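Local coordinates for oxidoreductase, NAD-binding/iron-sulfur cluster-binding protein (Nitratireductor pacificus pht-3B, PDB 6ZXU) that catalyses reductive dehalogenation, using a bound cobalamin together with two [4Fe-4S] clusters, at residues Arg281-Gly286 and Ile383-Tyr388; Pro356-Arg361 and Ser476-His481; Val395-Ala400 and Leu523-Asp528; Pro402-Ala407 and Asn487-Met492; Asp421-Met426 and Ser516-Thr521. All coordinates share one frame; numbering follows the deposited sequence.

How the contacts relate
One four-stranded antiparallel sheet organises most of this example. Contact 5 joins its two central strands; contact 3 meets the outermost strand 394-399, with centres about 8 Å from contact 5, and contact 2 reaches the other outermost strand, 474-477, about 11 Å from contact 5 between centres. Contact 1 packs the 281-286 turn on helix 376-390 and is tied to contact 3 by the K384 to D528 salt bridge; its centre is about 23 Å from that of contact 2. The corrinoid lies on the side of contact 4, whose P488 side chain comes within about 4 Å of cobalamin, while the S516 side chain of contact 5 comes within about 3 Å.

Contact 1. Residues Arg281-Gly286 and Ile383-Tyr388; sequences RPLHMG and IKALGY
Y388 presses its ring against the turn formed by L283, H284, M285 and G286, and its side chain can be followed outward atom by atom. CB rests on L283 CD1 at 3.8 Å, the two side chains passing antiparallel. With CG anti to the carbonyl carbon (chi1 -65°), the ring sets out beside the backbone N. CD2 then meets L283 O at 3.2 Å, and CE2 has H284 O at the ring edge. G286 CA sits over the centre of one face, 3.5 Å from the centroid and 14° off the ring normal, a close CH-pi contact. A CB on that residue would collide with Y388 OH, and its positive phi by itself also favours glycine. At the tip, OH lies 2.7 Å from a water that donates to H284 O, while a second water links it to M285 O; in the protein its partner is the backbone N of V395. R281 steadies the turn, its NE donating to G286 O at 2.8 Å almost in the guanidinium plane. An alanine in place of Y388 would probably leave G286 without its aromatic floor and V395 N without its hydroxyl mate. L283 CD2, the other branch, turns to the helix and reaches A385 O at 3.6 Å. This is a glycine-on-aromatic CH-pi contact, docking a short 3-10 turn on the flank of helix 376-390, away from the cofactor sites.

Contact 2. Residues Pro356-Arg361 and Ser476-His481; sequences PLQGTR and SHSNAH
Q358 meets S476 and S478 because its CG lies anti to the carbonyl carbon (chi1 -74°) and the chain beyond is extended, while the S476 hydroxyl stands between its own backbone N and carbonyl carbon (chi1 70°). CG of Q358 therefore comes alongside S476 OG at 3.3 Å, and CD ends 3.6 Å from S478 OG, which lodges the terminal amide in the bend between S478 and H481. Behind this side chain the backbones are joined directly: S476 N donates to Q358 O at 2.8 Å. The bend has its own internal bonds. S478 OG accepts from H481 N at 3.1 Å, and S478 N donates to H481 O at 3.0 Å. A looser touch lies farther out, where R361 NH2 comes to 3.8 Å from H481 CE1; the ring atom sits at the guanidinium edge, and the two planes stand 81° apart. The charge of R361 is met by E483, through NE. H477 points away from Q358; its NE2 is hydrogen-bonded to T520 OG1, and its side chain lies close to the cobalamin-binding residues V484 and H486. Two features mark the contact: an ST motif, in which S478 accepts from the backbone N three residues on, and a loop tied by backbone bonds to the outermost strand 474-477.

Contact 3. Residues Val395-Ala400 and Leu523-Asp528; sequences VGICRA and LPMSVD
I397 and D528 fasten the outermost strand of the antiparallel sheet, 394-399, to the chain that leaves strand 514-521. Both polar atoms of the I397 backbone are gripped by one residue. D528 N donates to I397 O at 2.8 Å, and I397 N donates to D528 OD2 at 3.0 Å, using the anti lone pair of that oxygen. The carboxylate thus takes the place that a backbone carbonyl would hold beside a further strand. With CG beside its own backbone N (chi1 -66°), D528 can offer carboxylate and N-H to I397 together. OD1 meanwhile makes a salt bridge with K384, so the carboxylate probably keeps its charge. Next to this polar clasp I397 packs on M525, the two side chains crossing at about a right angle: CG2 touches M525 CE at 3.8 Å, and CD1 lies 4.0 Å from M525 SD. At the more exposed end V527 CG1 rests 3.7 Å from R399 N and also meets the CG of that arginine. In the fold, G396 and C398 turn their backbone bonds to strand 422-429, I397 lies against A380 of helix 376-390, and the C398 side chain touches A489 and M492 of helix 486-492.

Contact 4. Residues Pro402-Ala407 and Asn487-Met492; sequences PWMYYA and NPAILM
W403 and M404 close on P488 and M492 in two unequal parts. The tight part begins at the indole, whose CZ3 comes within 3.5 Å of P488 CB. M404 lies under the same indole, its CG 4.0 Å from the ring plane and offset toward the rim. Its chain is extended (chi2 177°, chi3 176°), which carries CE to 3.7 Å from M492 CG and 3.9 Å from P488 O. The slacker part is seen where M404 SD stands 4.4 Å from A489 CB, and where M492 CE only grazes the indole edge, 4.4 Å from W403 CH2. Of the residues that touch, W403 alone is partly exposed, the others being buried; its NE1 is held by E401. An alanine at M404 would probably leave a gap between the indole, P488 and M492, and set the tryptophan freer to shift. The corrinoid is close by: Y406 hydrogen-bonds to cobalamin through its hydroxyl, and W403, N487 and P488 belong to the pocket. What results is one wall of the cobalamin site, a short 3-10 turn packed without polar bonds against one side of the short helix 486-492.

Contact 5. Residues Asp421-Met426 and Ser516-Thr521; sequences DYAVVM and SIVFTT
Y422, V424 and M426 pair with T521, F519 and I517 in antiparallel register, the strand axes coming within 4.6 Å with their directions 157° apart. Each of these hydrogen-bonded pairs carries two backbone bonds, such as V424 N to F519 O at 2.8 Å and M426 N to I517 O at 2.9 Å. On the face they share, V424 and F519 extend together from the sheet. V424 CB sits over the phenyl face, 3.8 Å from its centroid and nearer the rim than the middle, a CH-pi contact. M426, bent at its thioether (chi3 -66°), brings CE to the ring edge at 4.0 Å from F519 CD1, and its CB packs 3.8 Å from I517 CG2. The opposite face is smaller in its groups: A423 CB touches V518 CG1 at 4.0 Å, and V425 CG2 meets V518 CG2 at 4.2 Å. At S516 the strand meets the cofactor, its O hydrogen-bonded to cobalamin and its OG to H486 ND1. These two strands are the inner pair, between 394-399 and 474-477; M426 and F519 lean on M463 of helix 445-469, while V425 packs on A489 and I490 of helix 486-492.

Contact 1. Residues Arg281-Gly286 and Ile383-Tyr388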
# COMPACT_ATOMS: atom_id res chain seq x y z
N ARG A 281 20.49 -10.59 -5.02
CA ARG A 281 19.48 -10.67 -6.05
C ARG A 281 19.56 -9.42 -6.87
O ARG A 281 19.57 -8.36 -6.32
CB ARG A 281 18.05 -10.75 -5.46
CG ARG A 281 17.56 -12.10 -5.08
CD ARG A 281 16.22 -11.99 -4.30
NE ARG A 281 15.02 -11.84 -5.10
CZ ARG A 281 14.51 -12.84 -5.81
NH1 ARG A 281 15.09 -14.01 -5.80
NH2 ARG A 281 13.44 -12.68 -6.54
N PRO A 282 19.45 -9.53 -8.21
CA PRO A 282 19.27 -8.38 -9.03
C PRO A 282 18.02 -7.56 -8.59
O PRO A 282 17.00 -8.13 -8.22
CB PRO A 282 19.05 -8.95 -10.43
CG PRO A 282 19.68 -10.28 -10.39
CD PRO A 282 19.47 -10.78 -9.00
N LEU A 283 18.15 -6.24 -8.59
CA LEU A 283 17.11 -5.36 -8.12
C LEU A 283 15.81 -5.65 -8.92
O LEU A 283 14.71 -5.67 -8.37
CB LEU A 283 17.54 -3.92 -8.23
CG LEU A 283 16.54 -2.83 -7.85
CD1 LEU A 283 16.13 -3.03 -6.42
CD2 LEU A 283 17.06 -1.42 -8.07
N HIS A 284 15.94 -5.94 -10.21
CA HIS A 284 14.75 -6.16 -11.01
C HIS A 284 13.95 -7.39 -10.66
O HIS A 284 12.81 -7.54 -11.10
CB HIS A 284 15.05 -6.19 -12.51
CG HIS A 284 15.90 -7.33 -12.95
ND1 HIS A 284 15.37 -8.57 -13.27
CD2 HIS A 284 17.23 -7.42 -13.14
CE1 HIS A 284 16.35 -9.40 -13.58
NE2 HIS A 284 17.49 -8.72 -13.52
N MET A 285 14.49 -8.25 -9.83
CA MET A 285 13.78 -9.46 -9.40
C MET A 285 12.88 -9.30 -8.17
O MET A 285 12.17 -10.28 -7.79
CB MET A 285 14.76 -10.58 -9.17
CG MET A 285 15.36 -11.07 -10.51
SD MET A 285 16.50 -12.39 -10.22
CE MET A 285 15.41 -13.76 -9.83
N GLY A 286 12.92 -8.16 -7.51
CA GLY A 286 12.08 -7.94 -6.35
C GLY A 286 12.61 -8.71 -5.16
O GLY A 286 13.52 -9.50 -5.26
N ILE A 383 12.13 -1.11 -15.90
CA ILE A 383 10.89 -0.70 -15.30
C ILE A 383 10.68 -1.42 -13.96
O ILE A 383 10.32 -0.79 -12.98
CB ILE A 383 9.73 -0.96 -16.29
CG1 ILE A 383 9.70 0.10 -17.41
CG2 ILE A 383 8.38 -0.95 -15.59
CD1 ILE A 383 9.39 1.50 -16.96
N LYS A 384 10.94 -2.70 -13.90
CA LYS A 384 10.89 -3.41 -12.65
C LYS A 384 11.89 -2.89 -11.61
O LYS A 384 11.50 -2.58 -10.50
CB LYS A 384 11.03 -4.90 -12.84
CG LYS A 384 9.92 -5.49 -13.65
CD LYS A 384 10.08 -6.99 -13.81
CE LYS A 384 8.95 -7.56 -14.60
NZ LYS A 384 9.10 -9.02 -14.66
N ALA A 385 13.13 -2.72 -11.98
CA ALA A 385 14.14 -2.17 -11.11
C ALA A 385 13.70 -0.77 -10.62
O ALA A 385 13.89 -0.45 -9.41
CB ALA A 385 15.49 -2.06 -11.84
N LEU A 386 13.13 0.02 -11.48
CA LEU A 386 12.67 1.32 -11.15
C LEU A 386 11.57 1.27 -10.12
O LEU A 386 11.63 1.97 -9.07
CB LEU A 386 12.24 2.06 -12.39
CG LEU A 386 11.77 3.47 -12.24
CD1 LEU A 386 12.88 4.29 -11.57
CD2 LEU A 386 11.35 4.15 -13.54
N GLY A 387 10.61 0.40 -10.30
CA GLY A 387 9.52 0.26 -9.30
C GLY A 387 10.05 -0.20 -7.94
O GLY A 387 9.65 0.36 -6.93
N TYR A 388 11.01 -1.12 -7.90
CA TYR A 388 11.56 -1.62 -6.62
C TYR A 388 12.38 -0.55 -5.91
O TYR A 388 12.18 -0.29 -4.73
CB TYR A 388 12.32 -2.92 -6.81
CG TYR A 388 11.41 -4.05 -7.26
CD1 TYR A 388 10.32 -4.47 -6.46
CD2 TYR A 388 11.63 -4.72 -8.42
CE1 TYR A 388 9.49 -5.47 -6.87
CE2 TYR A 388 10.79 -5.78 -8.84
CZ TYR A 388 9.73 -6.13 -8.07
OH TYR A 388 8.88 -7.17 -8.44
O HOH W 1 10.06 -8.73 -10.32
O HOH W 2 9.26 -10.09 -7.32

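Contact 2. Residues Pro356-Arg361 and Ser476-His481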
# COMPACT_ATOMS: atom_id res chain seq x y z
N PRO A 356 -3.70 15.70 -10.81
CA PRO A 356 -3.37 16.46 -12.04
C PRO A 356 -2.06 16.05 -12.66
O PRO A 356 -1.82 16.42 -13.82
CB PRO A 356 -3.29 17.92 -11.53
CG PRO A 356 -4.18 17.93 -10.33
CD PRO A 356 -3.93 16.62 -9.68
N LEU A 357 -1.24 15.28 -11.93
CA LEU A 357 0.06 14.88 -12.43
C LEU A 357 0.08 13.51 -13.05
O LEU A 357 1.13 13.03 -13.38
CB LEU A 357 1.13 14.98 -11.33
CG LEU A 357 1.25 16.31 -10.57
CD1 LEU A 357 2.52 16.32 -9.75
CD2 LEU A 357 1.27 17.48 -11.49
N GLN A 358 -1.09 12.88 -13.20
CA GLN A 358 -1.15 11.42 -13.60
C GLN A 358 -0.65 11.14 -15.00
O GLN A 358 -0.14 10.08 -15.26
CB GLN A 358 -2.55 10.87 -13.39
CG GLN A 358 -2.79 10.68 -11.91
CD GLN A 358 -4.08 9.96 -11.59
OE1 GLN A 358 -4.65 9.30 -12.43
NE2 GLN A 358 -4.55 10.09 -10.39
N GLY A 359 -0.73 12.10 -15.92
CA GLY A 359 -0.10 11.98 -17.20
C GLY A 359 -1.00 12.10 -18.43
O GLY A 359 -2.13 12.53 -18.32
N THR A 360 -0.51 11.61 -19.57
CA THR A 360 -1.00 11.91 -20.89
C THR A 360 -1.68 10.71 -21.53
O THR A 360 -1.31 9.58 -21.28
CB THR A 360 0.17 12.25 -21.87
OG1 THR A 360 1.15 11.16 -21.90
CG2 THR A 360 0.82 13.52 -21.48
N ARG A 361 -2.71 10.96 -22.29
CA ARG A 361 -3.38 9.93 -23.08
C ARG A 361 -2.97 9.95 -24.56
O ARG A 361 -3.14 8.97 -25.23
CB ARG A 361 -4.87 10.08 -22.98
CG ARG A 361 -5.47 10.01 -21.59
CD ARG A 361 -6.93 10.25 -21.62
NE ARG A 361 -7.58 10.33 -20.29
CZ ARG A 361 -7.52 11.40 -19.48
NH1 ARG A 361 -6.79 12.44 -19.83
NH2 ARG A 361 -8.15 11.40 -18.32
N SER A 476 -0.81 7.33 -15.03
CA SER A 476 -1.10 6.45 -13.87
C SER A 476 -2.60 6.43 -13.57
O SER A 476 -3.36 7.28 -14.00
CB SER A 476 -0.30 6.87 -12.63
OG SER A 476 -0.76 8.05 -12.14
N HIS A 477 -3.01 5.38 -12.89
CA HIS A 477 -4.38 5.09 -12.59
C HIS A 477 -4.55 4.78 -11.12
O HIS A 477 -4.24 3.68 -10.66
CB HIS A 477 -4.79 3.91 -13.48
CG HIS A 477 -4.64 4.18 -14.94
ND1 HIS A 477 -5.57 4.83 -15.69
CD2 HIS A 477 -3.66 3.84 -15.78
CE1 HIS A 477 -5.17 4.88 -16.94
NE2 HIS A 477 -4.02 4.27 -17.02
N SER A 478 -4.99 5.77 -10.37
CA SER A 478 -5.03 5.79 -8.91
C SER A 478 -6.41 5.54 -8.36
O SER A 478 -7.38 5.44 -9.08
CB SER A 478 -4.48 7.13 -8.41
OG SER A 478 -5.41 8.15 -8.75
N ASN A 479 -6.51 5.44 -7.04
CA ASN A 479 -7.81 5.31 -6.39
C ASN A 479 -8.68 6.55 -6.72
O ASN A 479 -9.87 6.45 -6.83
CB ASN A 479 -7.67 5.19 -4.86
CG ASN A 479 -7.16 6.50 -4.18
OD1 ASN A 479 -6.01 7.03 -4.47
ND2 ASN A 479 -7.97 7.01 -3.24
N ALA A 480 -8.03 7.71 -6.83
CA ALA A 480 -8.71 8.98 -7.07
C ALA A 480 -9.13 9.15 -8.51
O ALA A 480 -10.12 9.83 -8.79
CB ALA A 480 -7.86 10.13 -6.63
N HIS A 481 -8.45 8.48 -9.42
CA HIS A 481 -8.80 8.55 -10.82
C HIS A 481 -8.13 7.47 -11.61
O HIS A 481 -6.92 7.52 -11.86
CB HIS A 481 -8.40 9.92 -11.37
CG HIS A 481 -8.95 10.19 -12.73
ND1 HIS A 481 -8.47 9.59 -13.88
CD2 HIS A 481 -9.97 10.98 -13.12
CE1 HIS A 481 -9.16 10.01 -14.91
NE2 HIS A 481 -10.08 10.85 -14.47

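Contact 3. Residues Val395-Ala400 and Leu523-Asp528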
# COMPACT_ATOMS: atom_id res chain seq x y z
N VAL A 395 6.27 -5.83 -8.93
CA VAL A 395 6.10 -5.20 -10.23
C VAL A 395 5.89 -6.30 -11.31
O VAL A 395 6.60 -7.29 -11.33
CB VAL A 395 7.31 -4.33 -10.68
CG1 VAL A 395 7.00 -3.60 -11.98
CG2 VAL A 395 7.73 -3.33 -9.63
N GLY A 396 4.84 -6.13 -12.08
CA GLY A 396 4.58 -6.98 -13.23
C GLY A 396 4.10 -6.13 -14.40
O GLY A 396 3.61 -5.05 -14.24
N ILE A 397 4.13 -6.70 -15.58
CA ILE A 397 3.81 -6.04 -16.80
C ILE A 397 2.95 -6.92 -17.69
O ILE A 397 3.22 -8.13 -17.81
CB ILE A 397 5.13 -5.69 -17.60
CG1 ILE A 397 6.08 -4.88 -16.70
CG2 ILE A 397 4.77 -4.91 -18.86
CD1 ILE A 397 7.48 -4.79 -17.20
N CYS A 398 1.92 -6.35 -18.24
CA CYS A 398 1.02 -7.04 -19.19
C CYS A 398 0.62 -6.10 -20.31
O CYS A 398 0.81 -4.90 -20.24
CB CYS A 398 -0.21 -7.67 -18.48
SG CYS A 398 -1.41 -6.51 -17.80
N ARG A 399 0.06 -6.66 -21.40
CA ARG A 399 -0.66 -5.82 -22.36
C ARG A 399 -1.94 -5.24 -21.79
O ARG A 399 -2.72 -5.95 -21.16
CB ARG A 399 -1.00 -6.64 -23.61
CG ARG A 399 0.25 -6.95 -24.36
CD ARG A 399 0.04 -7.33 -25.84
NE ARG A 399 1.34 -7.18 -26.55
CZ ARG A 399 1.72 -6.07 -27.20
NH1 ARG A 399 0.92 -5.01 -27.32
NH2 ARG A 399 2.91 -6.06 -27.81
N ALA A 400 -2.17 -3.98 -22.05
CA ALA A 400 -3.40 -3.28 -21.63
C ALA A 400 -4.46 -3.53 -22.67
O ALA A 400 -4.60 -2.80 -23.65
CB ALA A 400 -3.14 -1.77 -21.49
N LEU A 523 5.72 2.48 -23.80
CA LEU A 523 7.06 1.92 -23.79
C LEU A 523 7.08 0.45 -24.06
O LEU A 523 6.45 -0.32 -23.37
CB LEU A 523 7.73 2.18 -22.46
CG LEU A 523 9.13 1.68 -22.32
CD1 LEU A 523 10.06 2.54 -23.16
CD2 LEU A 523 9.58 1.68 -20.85
N PRO A 524 7.79 0.00 -25.11
CA PRO A 524 7.81 -1.45 -25.42
C PRO A 524 8.52 -2.28 -24.37
O PRO A 524 9.68 -2.00 -24.06
CB PRO A 524 8.56 -1.54 -26.80
CG PRO A 524 8.35 -0.19 -27.37
CD PRO A 524 8.36 0.80 -26.21
N MET A 525 7.79 -3.29 -23.85
CA MET A 525 8.30 -4.13 -22.77
C MET A 525 7.88 -5.55 -22.99
O MET A 525 6.75 -5.73 -23.43
CB MET A 525 7.73 -3.64 -21.43
CG MET A 525 8.12 -2.26 -21.03
SD MET A 525 7.26 -1.56 -19.59
CE MET A 525 5.60 -1.45 -20.23
N SER A 526 8.72 -6.50 -22.65
CA SER A 526 8.28 -7.89 -22.55
C SER A 526 7.25 -8.07 -21.40
O SER A 526 7.38 -7.45 -20.33
CB SER A 526 9.43 -8.82 -22.30
OG SER A 526 10.38 -8.63 -23.30
N VAL A 527 6.22 -8.85 -21.65
CA VAL A 527 5.12 -9.02 -20.70
C VAL A 527 5.36 -10.24 -19.88
O VAL A 527 6.14 -11.13 -20.27
CB VAL A 527 3.70 -9.06 -21.39
CG1 VAL A 527 3.47 -7.81 -22.15
CG2 VAL A 527 3.55 -10.25 -22.23
N ASP A 528 4.86 -10.23 -18.66
CA ASP A 528 4.84 -11.39 -17.80
C ASP A 528 3.68 -12.29 -18.14
O ASP A 528 2.90 -11.95 -18.99
CB ASP A 528 4.77 -10.96 -16.32
CG ASP A 528 6.08 -10.22 -15.91
OD1 ASP A 528 7.14 -10.86 -15.82
OD2 ASP A 528 6.06 -8.98 -15.73

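Contact 4. Residues Pro402-Ala407 and Asn487-Met492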
# COMPACT_ATOMS: atom_id res chain seq x y z
N PRO A 402 -8.10 -3.85 -24.52
CA PRO A 402 -9.16 -2.83 -24.54
C PRO A 402 -10.24 -3.07 -23.54
O PRO A 402 -10.77 -2.11 -22.95
CB PRO A 402 -9.72 -2.87 -26.02
CG PRO A 402 -8.53 -3.40 -26.77
CD PRO A 402 -7.83 -4.39 -25.89
N TRP A 403 -10.53 -4.33 -23.27
CA TRP A 403 -11.62 -4.61 -22.35
C TRP A 403 -11.22 -4.28 -20.88
O TRP A 403 -12.07 -4.44 -20.00
CB TRP A 403 -12.07 -6.10 -22.46
CG TRP A 403 -10.95 -7.08 -22.40
CD1 TRP A 403 -10.19 -7.53 -23.45
CD2 TRP A 403 -10.44 -7.72 -21.26
NE1 TRP A 403 -9.26 -8.42 -23.00
CE2 TRP A 403 -9.40 -8.52 -21.65
CE3 TRP A 403 -10.76 -7.67 -19.88
CZ2 TRP A 403 -8.70 -9.33 -20.75
CZ3 TRP A 403 -10.08 -8.47 -19.03
CH2 TRP A 403 -9.06 -9.29 -19.46
N MET A 404 -9.95 -3.95 -20.62
CA MET A 404 -9.47 -3.57 -19.25
C MET A 404 -9.74 -2.05 -18.96
O MET A 404 -9.70 -1.62 -17.82
CB MET A 404 -7.98 -3.82 -19.11
CG MET A 404 -7.57 -5.29 -19.23
SD MET A 404 -5.79 -5.40 -19.13
CE MET A 404 -5.55 -7.17 -19.15
N TYR A 405 -10.04 -1.26 -20.01
CA TYR A 405 -10.42 0.12 -19.85
C TYR A 405 -11.90 0.21 -19.60
O TYR A 405 -12.69 -0.54 -20.18
CB TYR A 405 -10.04 0.94 -21.08
CG TYR A 405 -8.56 1.10 -21.36
CD1 TYR A 405 -7.82 0.07 -21.91
CD2 TYR A 405 -7.92 2.28 -21.12
CE1 TYR A 405 -6.48 0.22 -22.20
CE2 TYR A 405 -6.58 2.46 -21.42
CZ TYR A 405 -5.87 1.46 -21.97
OH TYR A 405 -4.56 1.64 -22.27
N TYR A 406 -12.31 1.15 -18.78
CA TYR A 406 -13.72 1.47 -18.63
C TYR A 406 -14.30 1.97 -19.96
O TYR A 406 -13.60 2.46 -20.83
CB TYR A 406 -13.93 2.56 -17.60
CG TYR A 406 -13.67 2.16 -16.17
CD1 TYR A 406 -14.57 1.38 -15.48
CD2 TYR A 406 -12.55 2.65 -15.49
CE1 TYR A 406 -14.29 1.01 -14.17
CE2 TYR A 406 -12.28 2.31 -14.20
CZ TYR A 406 -13.15 1.51 -13.55
OH TYR A 406 -12.94 1.20 -12.21
N ALA A 407 -15.59 1.80 -20.13
CA ALA A 407 -16.27 2.21 -21.39
C ALA A 407 -16.38 3.72 -21.55
O ALA A 407 -16.20 4.27 -22.64
CB ALA A 407 -17.62 1.57 -21.47
N ASN A 487 -8.06 -5.20 -11.59
CA ASN A 487 -8.05 -6.65 -11.41
C ASN A 487 -7.51 -7.46 -12.56
O ASN A 487 -6.66 -8.33 -12.35
CB ASN A 487 -9.44 -7.14 -11.02
CG ASN A 487 -9.90 -6.48 -9.73
OD1 ASN A 487 -9.94 -5.25 -9.65
ND2 ASN A 487 -10.27 -7.26 -8.79
N PRO A 488 -8.06 -7.27 -13.79
CA PRO A 488 -7.58 -8.16 -14.87
C PRO A 488 -6.12 -7.92 -15.23
O PRO A 488 -5.44 -8.85 -15.61
CB PRO A 488 -8.49 -7.76 -16.01
CG PRO A 488 -9.05 -6.48 -15.71
CD PRO A 488 -9.15 -6.41 -14.22
N ALA A 489 -5.63 -6.70 -15.01
CA ALA A 489 -4.20 -6.44 -15.13
C ALA A 489 -3.36 -7.13 -14.08
O ALA A 489 -2.32 -7.70 -14.40
CB ALA A 489 -3.97 -4.95 -15.14
N ILE A 490 -3.81 -7.16 -12.84
CA ILE A 490 -3.13 -7.94 -11.79
C ILE A 490 -3.07 -9.43 -12.22
O ILE A 490 -2.03 -10.07 -12.08
CB ILE A 490 -3.81 -7.81 -10.42
CG1 ILE A 490 -3.78 -6.36 -9.96
CG2 ILE A 490 -3.14 -8.68 -9.39
CD1 ILE A 490 -4.80 -6.11 -8.85
N LEU A 491 -4.18 -9.94 -12.76
CA LEU A 491 -4.22 -11.35 -13.20
C LEU A 491 -3.27 -11.61 -14.38
O LEU A 491 -2.49 -12.54 -14.33
CB LEU A 491 -5.59 -11.72 -13.60
CG LEU A 491 -5.74 -13.17 -13.98
CD1 LEU A 491 -5.69 -14.10 -12.77
CD2 LEU A 491 -7.06 -13.35 -14.72
N MET A 492 -3.37 -10.80 -15.41
CA MET A 492 -2.54 -10.98 -16.64
C MET A 492 -1.06 -10.70 -16.44
O MET A 492 -0.22 -11.33 -17.06
CB MET A 492 -3.04 -10.14 -17.78
CG MET A 492 -4.39 -10.57 -18.37
SD MET A 492 -4.42 -12.37 -18.72
CE MET A 492 -6.18 -12.46 -18.39

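Contact 5. Residues Asp421-Met426 and Ser516-Thr521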
# COMPACT_ATOMS: atom_id res chain seq x y z
N ASP A 421 -0.69 0.78 -24.87
CA ASP A 421 -0.44 -0.63 -25.18
C ASP A 421 -0.14 -1.54 -24.02
O ASP A 421 -0.40 -2.70 -24.11
CB ASP A 421 0.76 -0.68 -26.12
CG ASP A 421 0.43 -0.15 -27.57
OD1 ASP A 421 -0.76 -0.16 -27.95
OD2 ASP A 421 1.39 0.32 -28.27
N TYR A 422 0.48 -1.01 -22.96
CA TYR A 422 0.96 -1.82 -21.87
C TYR A 422 0.47 -1.29 -20.52
O TYR A 422 0.20 -0.12 -20.38
CB TYR A 422 2.49 -1.87 -21.83
CG TYR A 422 3.13 -2.44 -23.05
CD1 TYR A 422 3.16 -3.83 -23.24
CD2 TYR A 422 3.55 -1.61 -24.11
CE1 TYR A 422 3.68 -4.38 -24.38
CE2 TYR A 422 4.06 -2.15 -25.26
CZ TYR A 422 4.13 -3.52 -25.38
OH TYR A 422 4.64 -4.08 -26.48
N ALA A 423 0.36 -2.20 -19.56
CA ALA A 423 0.00 -1.86 -18.17
C ALA A 423 1.13 -2.33 -17.29
O ALA A 423 1.56 -3.50 -17.37
CB ALA A 423 -1.29 -2.55 -17.74
N VAL A 424 1.69 -1.41 -16.54
CA VAL A 424 2.65 -1.74 -15.49
C VAL A 424 1.87 -1.74 -14.17
O VAL A 424 1.20 -0.79 -13.81
CB VAL A 424 3.78 -0.73 -15.41
CG1 VAL A 424 4.82 -1.14 -14.34
CG2 VAL A 424 4.43 -0.65 -16.79
N VAL A 425 1.86 -2.90 -13.51
CA VAL A 425 1.07 -3.15 -12.34
C VAL A 425 2.04 -3.32 -11.17
O VAL A 425 2.99 -4.12 -11.20
CB VAL A 425 0.26 -4.43 -12.48
CG1 VAL A 425 -0.72 -4.60 -11.33
CG2 VAL A 425 -0.49 -4.40 -13.79
N MET A 426 1.75 -2.59 -10.10
CA MET A 426 2.56 -2.68 -8.87
C MET A 426 1.68 -2.91 -7.68
O MET A 426 0.57 -2.44 -7.63
CB MET A 426 3.38 -1.47 -8.69
CG MET A 426 4.40 -1.41 -9.78
SD MET A 426 5.35 0.10 -9.89
CE MET A 426 4.02 1.23 -10.37
N SER A 516 -3.13 -2.33 -5.40
CA SER A 516 -2.44 -2.21 -6.66
C SER A 516 -2.49 -0.75 -7.07
O SER A 516 -3.38 -0.01 -6.74
CB SER A 516 -3.10 -3.07 -7.74
OG SER A 516 -4.45 -2.73 -7.87
N ILE A 517 -1.49 -0.38 -7.85
CA ILE A 517 -1.51 0.81 -8.70
C ILE A 517 -1.12 0.32 -10.10
O ILE A 517 -0.32 -0.60 -10.26
CB ILE A 517 -0.53 1.88 -8.12
CG1 ILE A 517 -0.60 3.22 -8.88
CG2 ILE A 517 0.91 1.37 -8.13
CD1 ILE A 517 -1.78 4.03 -8.63
N VAL A 518 -1.70 0.92 -11.09
CA VAL A 518 -1.42 0.66 -12.50
C VAL A 518 -1.04 1.96 -13.19
O VAL A 518 -1.60 3.02 -12.91
CB VAL A 518 -2.62 0.05 -13.22
CG1 VAL A 518 -2.29 -0.20 -14.66
CG2 VAL A 518 -3.05 -1.23 -12.59
N PHE A 519 0.03 1.93 -13.99
CA PHE A 519 0.17 2.95 -15.00
C PHE A 519 0.28 2.31 -16.34
O PHE A 519 0.93 1.28 -16.49
CB PHE A 519 1.31 3.98 -14.79
CG PHE A 519 2.65 3.47 -15.05
CD1 PHE A 519 3.41 2.90 -14.00
CD2 PHE A 519 3.27 3.67 -16.28
CE1 PHE A 519 4.69 2.47 -14.23
CE2 PHE A 519 4.56 3.20 -16.50
CZ PHE A 519 5.25 2.60 -15.49
N THR A 520 -0.42 2.92 -17.30
CA THR A 520 -0.36 2.46 -18.69
C THR A 520 0.69 3.25 -19.45
O THR A 520 1.00 4.38 -19.09
CB THR A 520 -1.72 2.54 -19.34
OG1 THR A 520 -2.27 3.85 -19.21
CG2 THR A 520 -2.68 1.51 -18.66
N THR A 521 1.24 2.64 -20.48
CA THR A 521 2.27 3.25 -21.27
C THR A 521 2.37 2.64 -22.64
O THR A 521 1.96 1.52 -22.87
CB THR A 521 3.62 3.21 -20.54
OG1 THR A 521 4.63 3.98 -21.24
CG2 THR A 521 4.13 1.82 -20.26